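Local coordinates for IPT/TIG domain-containing protein BACOVA_02650 (PDB 5E7H) that binds polysaccharide at the bacterial cell surface, probably capturing xyloglucan before its transport into the periplasm for degradation, at residues S141-V146 / T232-Y237; K161-C166 / N254-R259; A187-Y192 / L214-A219. All coordinates share one frame; numbering follows the deposited sequence.

Overall arrangement
The three contacts lie in the xyloglucan-binding domain, a sandwich of antiparallel sheets that follows the IPT/TIG domain in this two-domain piece of the protein. Contact 1 joins strands 133-142 and 233-240 of the five-stranded sheet, and contact 2 joins strands 160-168 and 246-259 of the seven-stranded one. Their centres are about 12 Å apart, and side chains such as Val236 and Phe255 meet between the sheets. Contact 3, centred about 13 Å from each of the others, brings strand 189-192 against the turn at 214-219. Along the chain the segments of contacts 1 and 2 alternate, with contact 3 between, interlocking distant parts of the domain.

Contact 1 (S141-V146 / T232-Y237); sequences SNAQWV and THIGVY
Thr232 and Asn142 meet through their polar ends, Thr232 OG1 giving its proton to Asn142 OD1 at 2.8 Å from above the plane of the amide. With OG1 between the backbone N and the carbonyl carbon (chi1 46°), the hydroxyl is turned to Asn142 and CG2, beside the backbone N, to the indole of Trp145. A threonine suits both neighbours, offering a hydroxyl to the asparagine and a methyl to the indole. Trp145 NE1 comes within 3.6 Å of Thr232 CA and hydrogen-bonds to Ser231 O, and the six-membered end of the indole brings CH2 to 3.6 Å from His233 O, which lies at the ring edge. Over one indole face sits Ala143 CB, a methyl small enough to fit there and also touch Ile234 CG2 at 3.8 Å.

The backbones are neighbouring antiparallel strands of the five-stranded sheet in the xyloglucan-binding sandwich. Ser141 and Ile234 form a hydrogen-bonded pair, joined by Ser141 N to Ile234 O and Ile234 N to Ser141 O; Asn142 and His233 are a non-hydrogen-bonded pair. Beyond the strand end, Ala143 N still reaches Thr232 O at 2.7 Å, in the carbonyl plane and nearly straight (173° at the hydrogen). A water accepts from Ser141 OG and donates to Ile234 O, and Tyr93 OH is a further partner of the serine hydroxyl.

Further out, His233 is held at both ring nitrogens: ND1 bonds to Glu183 N, and NE2 lies 3.0 Å from Tyr237 OH. Gly235 between them, lacking a CB, leaves room for that hydroxyl. Ile234, on the same face as Ser141, is buried against Leu91 and Met181, as befits a branched apolar residue. Phe226 meets the Trp145 ring edge-to-face, and a bound sodium ion lies about 6 Å from the Trp145 side chain.

Contact 2 (K161-C166 / N254-R259); sequences KLQFEC and NFRIVR
The guanidinium of Arg256 carries Gln163 CB over one face, 3.6 Å above its plane, and Glu165 at its edge. Both terminal nitrogens grip one oxygen: NH2 reaches Glu165 OE2 on its syn side at 2.8 Å, and NH1 reaches the same OE2 at 3.1 Å. The carboxylate is turned only 21° from the guanidinium plane, geometry that should strengthen this buried salt bridge. NH1 also donates to Asn254 O, while NE donates to Gln163 OE1 at 3.2 Å, the amide standing steeply to the guanidinium. On the other side of the sheet, Phe164 CB lies over the Phe255 ring, 4.0 Å from its centroid; the two side chains point the same way, rings inclined at 32°, suiting the apolar interior.

Lys161 spends its methylenes on Val258, CG meeting CG2 at 3.6 Å. Outside the pair, Thr11 OG1 bonds to Gln163 OE1 and Arg256 NE, and Ser10 OG to Glu165 OE1; this largely polar face therefore meets a loop of the IPT/TIG domain. Paired backbone bonds at Lys161-Val258 and Gln163-Arg256 mark an antiparallel ladder, one face largely polar and one apolar, as expected in a beta-sandwich.

Contact 3 (A187-Y192 / L214-A219); sequences AALNGY and LSSVVA
Ala187 and Leu189, on and beside strand 189-192, an edge strand of the five-stranded sheet, lie against Ser216, the last residue of the 3-10 turn 214-216 that follows strand 207-213 of the seven-stranded sheet, and Val217 just after it. The contact joins the two sheets of the sandwich by packing and water rather than by strand pairing. The turn is held by Val217 N, which donates to Leu214 O at 3.0 Å, and by Ser216 OG, which bonds back to Ser213 O; serine suits a place where a short hydroxyl can return to its own main chain.

Between the segments the carbonyls come close but cannot pair. Ala187 O and Ser216 O are both acceptors, and Leu189 N approaches Ser216 O at too poor an angle for a bond; the Leu189 backbone is hydrogen-bonded to Ile179. Val217 CA makes a bent CA-H...O contact with Ala187 O, 3.1 Å away.

The apolar contacts are small. Ala187 CB, directed toward the turn, touches Ala219 CB at 3.8 Å, a fit of methyl to methyl that suits the tight approach of the main chains. Leu189 CB lies 4.2 Å from Val217 CG1. The Leu189 side chain reaches from its own sheet to Val212 of the other, while Val217 carries the loop onto Met181. Farther along, Gly191 and Tyr192 face Phe177 in a G1 beta bulge, where the positive phi of Gly191 (69°) is easily adopted without a side chain.

Two waters link the carbonyls of the two segments. One donates to Ser216 O at 2.7 Å and, weakly, to Ala188 O; the other spans Ala187 O at 2.7 Å and Ser215 O at 2.8 Å.

Contact 1 (S141-V146 / T232-Y237)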
ATOM      1  N   SER A 141       6.357  -3.735  15.587  1.00 16.54           N
ATOM      2  CA  SER A 141       7.042  -2.502  15.214  1.00 17.32           C
ATOM      3  C   SER A 141       6.512  -1.301  15.977  1.00 18.22           C
ATOM      4  O   SER A 141       5.482  -1.379  16.641  1.00 19.11           O
ATOM      5  CB  SER A 141       6.896  -2.248  13.698  1.00 17.42           C
ATOM      6  OG  SER A 141       7.600  -3.210  12.938  1.00 18.82           O
ATOM      7  N   ASN A 142       7.261  -0.204  15.902  1.00 18.33           N
ATOM      8  CA  ASN A 142       6.836   1.095  16.407  1.00 17.42           C
ATOM      9  C   ASN A 142       6.535   1.960  15.203  1.00 16.54           C
ATOM     10  O   ASN A 142       7.366   2.109  14.307  1.00 17.98           O
ATOM     11  CB  ASN A 142       7.909   1.752  17.274  1.00 23.51           C
ATOM     12  CG  ASN A 142       7.868   1.276  18.716  1.00 30.74           C
ATOM     13  OD1 ASN A 142       6.808   1.200  19.335  1.00 40.57           O
ATOM     14  ND2 ASN A 142       9.019   0.949  19.245  1.00 33.00           N
ATOM     15  N   ALA A 143       5.313   2.466  15.157  1.00 13.58           N
ATOM     16  CA  ALA A 143       4.877   3.362  14.116  1.00 14.07           C
ATOM     17  C   ALA A 143       5.195   4.791  14.507  1.00 15.16           C
ATOM     18  O   ALA A 143       5.328   5.123  15.689  1.00 18.39           O
ATOM     19  CB  ALA A 143       3.402   3.199  13.896  1.00 14.86           C
ATOM     20  N   GLN A 144       5.283   5.648  13.501  1.00 12.95           N
ATOM     21  CA  GLN A 144       5.252   7.091  13.689  1.00 13.76           C
ATOM     22  C   GLN A 144       3.897   7.559  13.204  1.00 13.05           C
ATOM     23  O   GLN A 144       3.659   7.634  11.999  1.00 13.79           O
ATOM     24  CB  GLN A 144       6.383   7.756  12.915  1.00 17.36           C
ATOM     25  CG  GLN A 144       6.422   9.258  13.053  1.00 21.76           C
ATOM     26  CD  GLN A 144       7.509   9.878  12.204  1.00 33.07           C
ATOM     27  OE1 GLN A 144       7.276  10.867  11.507  1.00 42.30           O
ATOM     28  NE2 GLN A 144       8.704   9.294  12.248  1.00 28.80           N
ATOM     29  N   TRP A 145       2.961   7.794  14.128  1.00 13.29           N
ATOM     30  CA  TRP A 145       1.594   8.101  13.690  1.00 13.71           C
ATOM     31  C   TRP A 145       1.589   9.418  12.925  1.00 13.57           C
ATOM     32  O   TRP A 145       2.432  10.287  13.145  1.00 15.05           O
ATOM     33  CB  TRP A 145       0.621   8.155  14.881  1.00 13.60           C
ATOM     34  CG  TRP A 145       0.583   6.882  15.718  1.00 12.71           C
ATOM     35  CD1 TRP A 145       0.811   6.811  17.054  1.00 15.18           C
ATOM     36  CD2 TRP A 145       0.322   5.529  15.286  1.00 11.42           C
ATOM     37  NE1 TRP A 145       0.709   5.516  17.492  1.00 15.98           N
ATOM     38  CE2 TRP A 145       0.413   4.705  16.434  1.00 13.99           C
ATOM     39  CE3 TRP A 145       0.001   4.928  14.062  1.00 12.68           C
ATOM     40  CZ2 TRP A 145       0.221   3.321  16.384  1.00 14.72           C
ATOM     41  CZ3 TRP A 145      -0.190   3.553  14.017  1.00 13.48           C
ATOM     42  CH2 TRP A 145      -0.072   2.763  15.179  1.00 13.89           C
ATOM     43  N   VAL A 146       0.609   9.557  12.036  1.00 12.99           N
ATOM     44  CA  VAL A 146       0.477  10.762  11.217  1.00 13.44           C
ATOM     45  C   VAL A 146       0.220  11.957  12.131  1.00 14.84           C
ATOM     46  O   VAL A 146      -0.575  11.890  13.069  1.00 14.50           O
ATOM     47  CB  VAL A 146      -0.662  10.617  10.179  1.00 12.72           C
ATOM     48  CG1 VAL A 146      -0.739  11.855   9.297  1.00 14.02           C
ATOM     49  CG2 VAL A 146      -0.453   9.370   9.334  1.00 13.77           C
ATOM     50  N   THR A 232       2.751   3.238  20.370  1.00 16.77           N
ATOM     51  CA  THR A 232       3.148   3.271  18.966  1.00 17.19           C
ATOM     52  C   THR A 232       3.222   1.884  18.336  1.00 16.79           C
ATOM     53  O   THR A 232       3.719   1.739  17.227  1.00 16.31           O
ATOM     54  CB  THR A 232       4.478   3.988  18.779  1.00 23.67           C
ATOM     55  OG1 THR A 232       5.405   3.535  19.747  1.00 25.29           O
ATOM     56  CG2 THR A 232       4.293   5.498  18.965  1.00 24.02           C
ATOM     57  N   HIS A 233       2.658   0.878  19.002  1.00 15.47           N
ATOM     58  CA  HIS A 233       2.628  -0.468  18.427  1.00 15.40           C
ATOM     59  C   HIS A 233       1.845  -0.576  17.131  1.00 15.26           C
ATOM     60  O   HIS A 233       0.692  -0.177  17.049  1.00 15.53           O
ATOM     61  CB  HIS A 233       2.029  -1.440  19.441  1.00 17.04           C
ATOM     62  CG  HIS A 233       1.721  -2.792  18.888  1.00 17.16           C
ATOM     63  ND1 HIS A 233       0.448  -3.322  18.882  1.00 16.84           N
ATOM     64  CD2 HIS A 233       2.527  -3.743  18.359  1.00 18.20           C
ATOM     65  CE1 HIS A 233       0.484  -4.537  18.371  1.00 19.65           C
ATOM     66  NE2 HIS A 233       1.733  -4.815  18.039  1.00 19.24           N
ATOM     67  N   ILE A 234       2.490  -1.169  16.125  1.00 14.31           N
ATOM     68  CA  ILE A 234       1.785  -1.775  14.996  1.00 12.93           C
ATOM     69  C   ILE A 234       2.432  -3.136  14.820  1.00 13.98           C
ATOM     70  O   ILE A 234       3.657  -3.251  14.850  1.00 15.24           O
ATOM     71  CB  ILE A 234       1.843  -0.914  13.704  1.00 13.85           C
ATOM     72  CG1 ILE A 234       1.112  -1.610  12.564  1.00 13.54           C
ATOM     73  CG2 ILE A 234       3.291  -0.599  13.316  1.00 16.12           C
ATOM     74  CD1 ILE A 234       0.952  -0.753  11.320  1.00 15.05           C
ATOM     75  N   GLY A 235       1.601  -4.155  14.622  1.00 13.45           N
ATOM     76  CA  GLY A 235       2.090  -5.524  14.511  1.00 14.69           C
ATOM     77  C   GLY A 235       1.471  -6.207  13.314  1.00 13.37           C
ATOM     78  O   GLY A 235       0.286  -6.036  13.031  1.00 14.79           O
ATOM     79  N   VAL A 236       2.293  -6.963  12.595  1.00 14.07           N
ATOM     80  CA  VAL A 236       1.863  -7.783  11.463  1.00 14.43           C
ATOM     81  C   VAL A 236       2.250  -9.226  11.794  1.00 13.87           C
ATOM     82  O   VAL A 236       3.423  -9.534  12.013  1.00 16.05           O
ATOM     83  CB  VAL A 236       2.510  -7.323  10.144  1.00 14.90           C
ATOM     84  CG1 VAL A 236       2.138  -8.241   8.983  1.00 15.90           C
ATOM     85  CG2 VAL A 236       2.119  -5.867   9.836  1.00 17.11           C
ATOM     86  N   TYR A 237       1.263 -10.110  11.863  1.00 14.76           N
ATOM     87  CA  TYR A 237       1.490 -11.470  12.365  1.00 16.45           C
ATOM     88  C   TYR A 237       0.945 -12.485  11.379  1.00 19.39           C
ATOM     89  O   TYR A 237      -0.216 -12.407  10.993  1.00 19.91           O
ATOM     90  CB  TYR A 237       0.818 -11.699  13.722  1.00 17.38           C
ATOM     91  CG  TYR A 237       1.099 -10.656  14.774  1.00 15.26           C
ATOM     92  CD1 TYR A 237       0.408  -9.446  14.772  1.00 15.90           C
ATOM     93  CD2 TYR A 237       2.025 -10.886  15.783  1.00 17.90           C
ATOM     94  CE1 TYR A 237       0.640  -8.504  15.727  1.00 16.60           C
ATOM     95  CE2 TYR A 237       2.275  -9.936  16.744  1.00 19.25           C
ATOM     96  CZ  TYR A 237       1.571  -8.746  16.712  1.00 17.67           C
ATOM     97  OH  TYR A 237       1.811  -7.784  17.670  1.00 20.01           O
TER
HETATM   98  O   HOH W   1       5.004  -4.374  12.553  1.00 43.11           O

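Contact 2 (K161-C166 / N254-R259)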
ATOM      1  N   LYS A 161      -8.454   5.148   6.289  1.00 14.10           N
ATOM      2  CA  LYS A 161      -8.066   3.804   5.886  1.00 15.32           C
ATOM      3  C   LYS A 161      -6.583   3.584   6.077  1.00 15.63           C
ATOM      4  O   LYS A 161      -5.779   4.525   6.040  1.00 16.19           O
ATOM      5  CB  LYS A 161      -8.481   3.518   4.431  1.00 19.68           C
ATOM      6  CG  LYS A 161      -7.998   4.485   3.410  1.00 22.27           C
ATOM      7  CD  LYS A 161      -8.683   4.222   2.056  1.00 21.40           C
ATOM      8  CE  LYS A 161      -8.166   5.187   1.038  1.00 21.52           C
ATOM      9  NZ  LYS A 161      -8.784   4.946  -0.308  1.00 24.02           N
ATOM     10  N   LEU A 162      -6.230   2.328   6.305  1.00 14.36           N
ATOM     11  CA  LEU A 162      -4.844   1.877   6.329  1.00 13.06           C
ATOM     12  C   LEU A 162      -4.517   1.330   4.958  1.00 13.67           C
ATOM     13  O   LEU A 162      -5.201   0.425   4.478  1.00 16.31           O
ATOM     14  CB  LEU A 162      -4.633   0.797   7.384  1.00 14.58           C
ATOM     15  CG  LEU A 162      -3.246   0.177   7.443  1.00 15.87           C
ATOM     16  CD1 LEU A 162      -2.230   1.181   7.972  1.00 15.18           C
ATOM     17  CD2 LEU A 162      -3.267  -1.063   8.299  1.00 17.48           C
ATOM     18  N   GLN A 163      -3.472   1.869   4.345  1.00 12.73           N
ATOM     19  CA  GLN A 163      -2.976   1.391   3.051  1.00 13.44           C
ATOM     20  C   GLN A 163      -1.563   0.896   3.240  1.00 13.51           C
ATOM     21  O   GLN A 163      -0.827   1.373   4.113  1.00 14.31           O
ATOM     22  CB  GLN A 163      -2.964   2.493   1.989  1.00 18.46           C
ATOM     23  CG  GLN A 163      -4.277   2.994   1.536  1.00 24.35           C
ATOM     24  CD  GLN A 163      -4.102   4.032   0.435  1.00 20.02           C
ATOM     25  OE1 GLN A 163      -3.092   4.749   0.381  1.00 18.43           O
ATOM     26  NE2 GLN A 163      -5.080   4.114  -0.433  1.00 21.47           N
ATOM     27  N   PHE A 164      -1.145  -0.013   2.372  1.00 12.46           N
ATOM     28  CA  PHE A 164       0.250  -0.451   2.358  1.00 12.17           C
ATOM     29  C   PHE A 164       0.492  -1.117   1.031  1.00 13.11           C
ATOM     30  O   PHE A 164      -0.456  -1.518   0.367  1.00 14.83           O
ATOM     31  CB  PHE A 164       0.588  -1.412   3.516  1.00 13.29           C
ATOM     32  CG  PHE A 164      -0.351  -2.581   3.671  1.00 14.43           C
ATOM     33  CD1 PHE A 164      -1.515  -2.477   4.437  1.00 15.16           C
ATOM     34  CD2 PHE A 164      -0.059  -3.809   3.088  1.00 15.55           C
ATOM     35  CE1 PHE A 164      -2.377  -3.568   4.592  1.00 16.71           C
ATOM     36  CE2 PHE A 164      -0.909  -4.893   3.255  1.00 17.69           C
ATOM     37  CZ  PHE A 164      -2.061  -4.769   3.985  1.00 15.60           C
ATOM     38  N   GLU A 165       1.751  -1.245   0.674  1.00 11.47           N
ATOM     39  CA  GLU A 165       2.117  -1.979  -0.530  1.00 12.53           C
ATOM     40  C   GLU A 165       2.441  -3.390  -0.117  1.00 13.52           C
ATOM     41  O   GLU A 165       3.025  -3.623   0.946  1.00 12.19           O
ATOM     42  CB  GLU A 165       3.301  -1.330  -1.217  1.00 12.79           C
ATOM     43  CG  GLU A 165       3.058  -0.982  -2.673  1.00 17.51           C
ATOM     44  CD  GLU A 165       1.951   0.042  -2.890  1.00 20.23           C
ATOM     45  OE1 GLU A 165       1.501   0.172  -4.042  1.00 20.43           O
ATOM     46  OE2 GLU A 165       1.563   0.740  -1.938  1.00 20.59           O
ATOM     47  N   CYS A 166       2.082  -4.337  -0.973  1.00 11.90           N
ATOM     48  CA  CYS A 166       2.275  -5.756  -0.689  1.00 13.06           C
ATOM     49  C   CYS A 166       2.693  -6.488  -1.958  1.00 14.89           C
ATOM     50  O   CYS A 166       2.177  -6.202  -3.042  1.00 14.12           O
ATOM     51  CB  CYS A 166       1.000  -6.333  -0.138  1.00 13.61           C
ATOM     52  SG  CYS A 166       1.118  -8.049   0.423  1.00 15.83           S
ATOM     53  N   ASN A 254       5.651   0.682   3.350  1.00 11.28           N
ATOM     54  CA  ASN A 254       4.961   1.983   3.287  1.00 12.27           C
ATOM     55  C   ASN A 254       3.543   1.933   3.831  1.00 11.69           C
ATOM     56  O   ASN A 254       2.578   2.390   3.214  1.00 12.87           O
ATOM     57  CB  ASN A 254       4.976   2.527   1.863  1.00 14.02           C
ATOM     58  CG  ASN A 254       6.321   3.080   1.503  1.00 16.70           C
ATOM     59  OD1 ASN A 254       6.995   3.697   2.337  1.00 18.11           O
ATOM     60  ND2 ASN A 254       6.733   2.866   0.270  1.00 20.22           N
ATOM     61  N   PHE A 255       3.416   1.401   5.035  1.00 11.67           N
ATOM     62  CA  PHE A 255       2.160   1.514   5.744  1.00 12.19           C
ATOM     63  C   PHE A 255       1.848   2.990   5.937  1.00 11.63           C
ATOM     64  O   PHE A 255       2.733   3.773   6.300  1.00 11.53           O
ATOM     65  CB  PHE A 255       2.215   0.809   7.112  1.00 11.71           C
ATOM     66  CG  PHE A 255       2.377  -0.688   7.024  1.00 11.71           C
ATOM     67  CD1 PHE A 255       1.263  -1.518   7.005  1.00 14.18           C
ATOM     68  CD2 PHE A 255       3.648  -1.265   6.965  1.00 13.33           C
ATOM     69  CE1 PHE A 255       1.411  -2.902   6.913  1.00 14.77           C
ATOM     70  CE2 PHE A 255       3.797  -2.649   6.864  1.00 15.06           C
ATOM     71  CZ  PHE A 255       2.675  -3.456   6.837  1.00 14.64           C
ATOM     72  N   ARG A 256       0.583   3.360   5.714  1.00 11.88           N
ATOM     73  CA  ARG A 256       0.170   4.755   5.715  1.00 10.81           C
ATOM     74  C   ARG A 256      -1.302   4.840   6.072  1.00 13.31           C
ATOM     75  O   ARG A 256      -2.091   3.947   5.750  1.00 14.24           O
ATOM     76  CB  ARG A 256       0.465   5.396   4.341  1.00 13.62           C
ATOM     77  CG  ARG A 256      -0.149   4.664   3.149  1.00 13.59           C
ATOM     78  CD  ARG A 256       0.596   5.020   1.853  1.00 16.64           C
ATOM     79  NE  ARG A 256       0.051   4.359   0.663  1.00 15.82           N
ATOM     80  CZ  ARG A 256       0.541   3.274   0.078  1.00 14.95           C
ATOM     81  NH1 ARG A 256       1.574   2.613   0.569  1.00 16.13           N
ATOM     82  NH2 ARG A 256      -0.039   2.841  -1.039  1.00 15.06           N
ATOM     83  N   ILE A 257      -1.666   5.916   6.755  1.00 11.78           N
ATOM     84  CA  ILE A 257      -3.048   6.184   7.122  1.00 11.74           C
ATOM     85  C   ILE A 257      -3.492   7.392   6.340  1.00 13.35           C
ATOM     86  O   ILE A 257      -2.876   8.453   6.439  1.00 13.10           O
ATOM     87  CB  ILE A 257      -3.226   6.433   8.642  1.00 10.73           C
ATOM     88  CG1 ILE A 257      -2.853   5.173   9.419  1.00 13.37           C
ATOM     89  CG2 ILE A 257      -4.652   6.862   8.941  1.00 13.77           C
ATOM     90  CD1 ILE A 257      -2.818   5.353  10.926  1.00 15.76           C
ATOM     91  N   VAL A 258      -4.546   7.226   5.538  1.00 14.57           N
ATOM     92  CA  VAL A 258      -5.039   8.292   4.667  1.00 15.01           C
ATOM     93  C   VAL A 258      -6.541   8.449   4.790  1.00 16.21           C
ATOM     94  O   VAL A 258      -7.219   7.574   5.324  1.00 15.15           O
ATOM     95  CB  VAL A 258      -4.673   8.024   3.185  1.00 16.43           C
ATOM     96  CG1 VAL A 258      -3.173   7.947   2.997  1.00 17.57           C
ATOM     97  CG2 VAL A 258      -5.301   6.739   2.694  1.00 18.45           C
ATOM     98  N   ARG A 259      -7.068   9.563   4.286  1.00 17.30           N
ATOM     99  CA  ARG A 259      -8.513   9.760   4.273  1.00 17.94           C
ATOM    100  C   ARG A 259      -9.163   8.855   3.234  1.00 22.52           C
ATOM    101  O   ARG A 259      -8.609   8.623   2.157  1.00 21.73           O
ATOM    102  CB  ARG A 259      -8.854  11.211   3.970  1.00 22.82           C
ATOM    103  CG  ARG A 259      -8.469  12.151   5.069  1.00 30.56           C
ATOM    104  CD  ARG A 259      -8.634  13.588   4.625  1.00 47.48           C
ATOM    105  NE  ARG A 259      -8.576  14.508   5.755  1.00 56.37           N
ATOM    106  CZ  ARG A 259      -7.458  14.885   6.372  1.00 54.17           C
ATOM    107  NH1 ARG A 259      -6.261  14.442   5.984  1.00 26.95           N
ATOM    108  NH2 ARG A 259      -7.538  15.734   7.379  1.00 67.09           N
TER

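Contact 3 (A187-Y192 / L214-A219)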
ATOM      1  N   ALA A 187      -9.367  -5.388  18.870  1.00 21.15           N
ATOM      2  CA  ALA A 187      -9.791  -4.591  17.721  1.00 21.33           C
ATOM      3  C   ALA A 187      -9.052  -4.954  16.441  1.00 19.01           C
ATOM      4  O   ALA A 187      -9.296  -4.374  15.396  1.00 19.32           O
ATOM      5  CB  ALA A 187      -9.592  -3.104  18.004  1.00 20.75           C
ATOM      6  N   ALA A 188      -8.147  -5.920  16.519  1.00 16.87           N
ATOM      7  CA  ALA A 188      -7.293  -6.222  15.374  1.00 15.52           C
ATOM      8  C   ALA A 188      -8.021  -6.825  14.178  1.00 17.83           C
ATOM      9  O   ALA A 188      -9.091  -7.414  14.313  1.00 21.86           O
ATOM     10  CB  ALA A 188      -6.196  -7.156  15.809  1.00 19.08           C
ATOM     11  N   LEU A 189      -7.415  -6.660  13.008  1.00 16.57           N
ATOM     12  CA  LEU A 189      -7.859  -7.323  11.795  1.00 16.71           C
ATOM     13  C   LEU A 189      -7.262  -8.710  11.809  1.00 18.52           C
ATOM     14  O   LEU A 189      -6.059  -8.846  11.881  1.00 19.77           O
ATOM     15  CB  LEU A 189      -7.422  -6.544  10.564  1.00 17.90           C
ATOM     16  CG  LEU A 189      -7.616  -7.209   9.204  1.00 24.16           C
ATOM     17  CD1 LEU A 189      -9.101  -7.439   8.967  1.00 28.71           C
ATOM     18  CD2 LEU A 189      -7.001  -6.360   8.102  1.00 30.14           C
ATOM     19  N   ASN A 190      -8.105  -9.732  11.752  1.00 18.92           N
ATOM     20  CA  ASN A 190      -7.623 -11.111  11.727  1.00 18.60           C
ATOM     21  C   ASN A 190      -8.079 -11.830  10.476  1.00 18.02           C
ATOM     22  O   ASN A 190      -9.081 -11.457   9.858  1.00 21.62           O
ATOM     23  CB  ASN A 190      -8.088 -11.872  12.960  1.00 22.69           C
ATOM     24  CG  ASN A 190      -7.184 -11.633  14.145  1.00 29.29           C
ATOM     25  OD1 ASN A 190      -6.074 -12.174  14.232  1.00 29.08           O
ATOM     26  ND2 ASN A 190      -7.647 -10.818  15.055  1.00 31.50           N
ATOM     27  N   GLY A 191      -7.347 -12.880  10.115  1.00 17.91           N
ATOM     28  CA  GLY A 191      -7.722 -13.717   8.994  1.00 18.80           C
ATOM     29  C   GLY A 191      -7.596 -13.071   7.632  1.00 18.00           C
ATOM     30  O   GLY A 191      -8.279 -13.475   6.675  1.00 21.08           O
ATOM     31  N   TYR A 192      -6.706 -12.100   7.527  1.00 16.30           N
ATOM     32  CA  TYR A 192      -6.581 -11.295   6.314  1.00 15.54           C
ATOM     33  C   TYR A 192      -5.664 -11.929   5.285  1.00 16.57           C
ATOM     34  O   TYR A 192      -4.545 -12.329   5.597  1.00 17.27           O
ATOM     35  CB  TYR A 192      -6.064  -9.892   6.654  1.00 17.52           C
ATOM     36  CG  TYR A 192      -5.958  -8.976   5.451  1.00 16.45           C
ATOM     37  CD1 TYR A 192      -7.099  -8.497   4.836  1.00 17.25           C
ATOM     38  CD2 TYR A 192      -4.726  -8.616   4.914  1.00 17.92           C
ATOM     39  CE1 TYR A 192      -7.020  -7.672   3.722  1.00 19.26           C
ATOM     40  CE2 TYR A 192      -4.648  -7.784   3.798  1.00 20.39           C
ATOM     41  CZ  TYR A 192      -5.801  -7.336   3.214  1.00 19.60           C
ATOM     42  OH  TYR A 192      -5.753  -6.530   2.087  1.00 20.75           O
ATOM     43  N   LEU A 214      -9.727   1.747   8.525  1.00 14.23           N
ATOM     44  CA  LEU A 214      -8.964   1.803   9.763  1.00 14.37           C
ATOM     45  C   LEU A 214      -9.799   1.264  10.922  1.00 15.79           C
ATOM     46  O   LEU A 214      -9.237   0.744  11.883  1.00 15.09           O
ATOM     47  CB  LEU A 214      -8.487   3.238  10.048  1.00 14.39           C
ATOM     48  CG  LEU A 214      -7.502   3.395  11.221  1.00 14.66           C
ATOM     49  CD1 LEU A 214      -6.222   2.581  10.998  1.00 14.75           C
ATOM     50  CD2 LEU A 214      -7.138   4.878  11.430  1.00 15.14           C
ATOM     51  N   SER A 215     -11.127   1.341  10.832  1.00 15.95           N
ATOM     52  CA  SER A 215     -11.992   0.775  11.864  1.00 17.21           C
ATOM     53  C   SER A 215     -11.855  -0.749  11.992  1.00 17.72           C
ATOM     54  O   SER A 215     -12.308  -1.320  12.995  1.00 18.74           O
ATOM     55  CB  SER A 215     -13.454   1.139  11.586  1.00 19.67           C
ATOM     56  OG  SER A 215     -13.907   0.580  10.361  1.00 21.80           O
ATOM     57  N   SER A 216     -11.270  -1.405  10.989  1.00 17.27           N
ATOM     58  CA  SER A 216     -11.075  -2.856  11.075  1.00 17.21           C
ATOM     59  C   SER A 216      -9.872  -3.217  11.943  1.00 18.45           C
ATOM     60  O   SER A 216      -9.693  -4.399  12.258  1.00 18.54           O
ATOM     61  CB  SER A 216     -10.929  -3.477   9.688  1.00 23.56           C
ATOM     62  OG  SER A 216      -9.695  -3.157   9.105  1.00 28.85           O
ATOM     63  N   VAL A 217      -9.072  -2.231  12.361  1.00 15.62           N
ATOM     64  CA  VAL A 217      -7.968  -2.520  13.283  1.00 15.79           C
ATOM     65  C   VAL A 217      -7.967  -1.542  14.477  1.00 16.37           C
ATOM     66  O   VAL A 217      -7.277  -1.800  15.459  1.00 18.24           O
ATOM     67  CB  VAL A 217      -6.557  -2.613  12.539  1.00 36.71           C
ATOM     68  CG1 VAL A 217      -6.639  -2.479  11.062  1.00 22.86           C
ATOM     69  CG2 VAL A 217      -5.424  -1.853  13.192  1.00 22.61           C
ATOM     70  N   VAL A 218      -8.840  -0.525  14.465  1.00 16.93           N
ATOM     71  CA  VAL A 218      -8.901   0.489  15.518  1.00 15.78           C
ATOM     72  C   VAL A 218     -10.345   0.642  15.993  1.00 17.29           C
ATOM     73  O   VAL A 218     -11.239   0.835  15.168  1.00 17.89           O
ATOM     74  CB  VAL A 218      -8.359   1.854  15.001  1.00 16.78           C
ATOM     75  CG1 VAL A 218      -8.671   2.986  16.002  1.00 16.82           C
ATOM     76  CG2 VAL A 218      -6.848   1.754  14.675  1.00 15.55           C
ATOM     77  N   ALA A 219     -10.563   0.571  17.310  1.00 16.60           N
ATOM     78  CA  ALA A 219     -11.907   0.585  17.887  1.00 18.13           C
ATOM     79  C   ALA A 219     -12.389   1.974  18.323  1.00 20.53           C
ATOM     80  O   ALA A 219     -13.566   2.156  18.650  1.00 22.65           O
ATOM     81  CB  ALA A 219     -11.959  -0.345  19.071  1.00 20.32           C
TER
HETATM   82  O   HOH W   2     -11.616  -3.115  15.040  1.00 24.07           O
HETATM   83  O   HOH W   3     -11.494  -6.370  12.252  1.00 27.67           O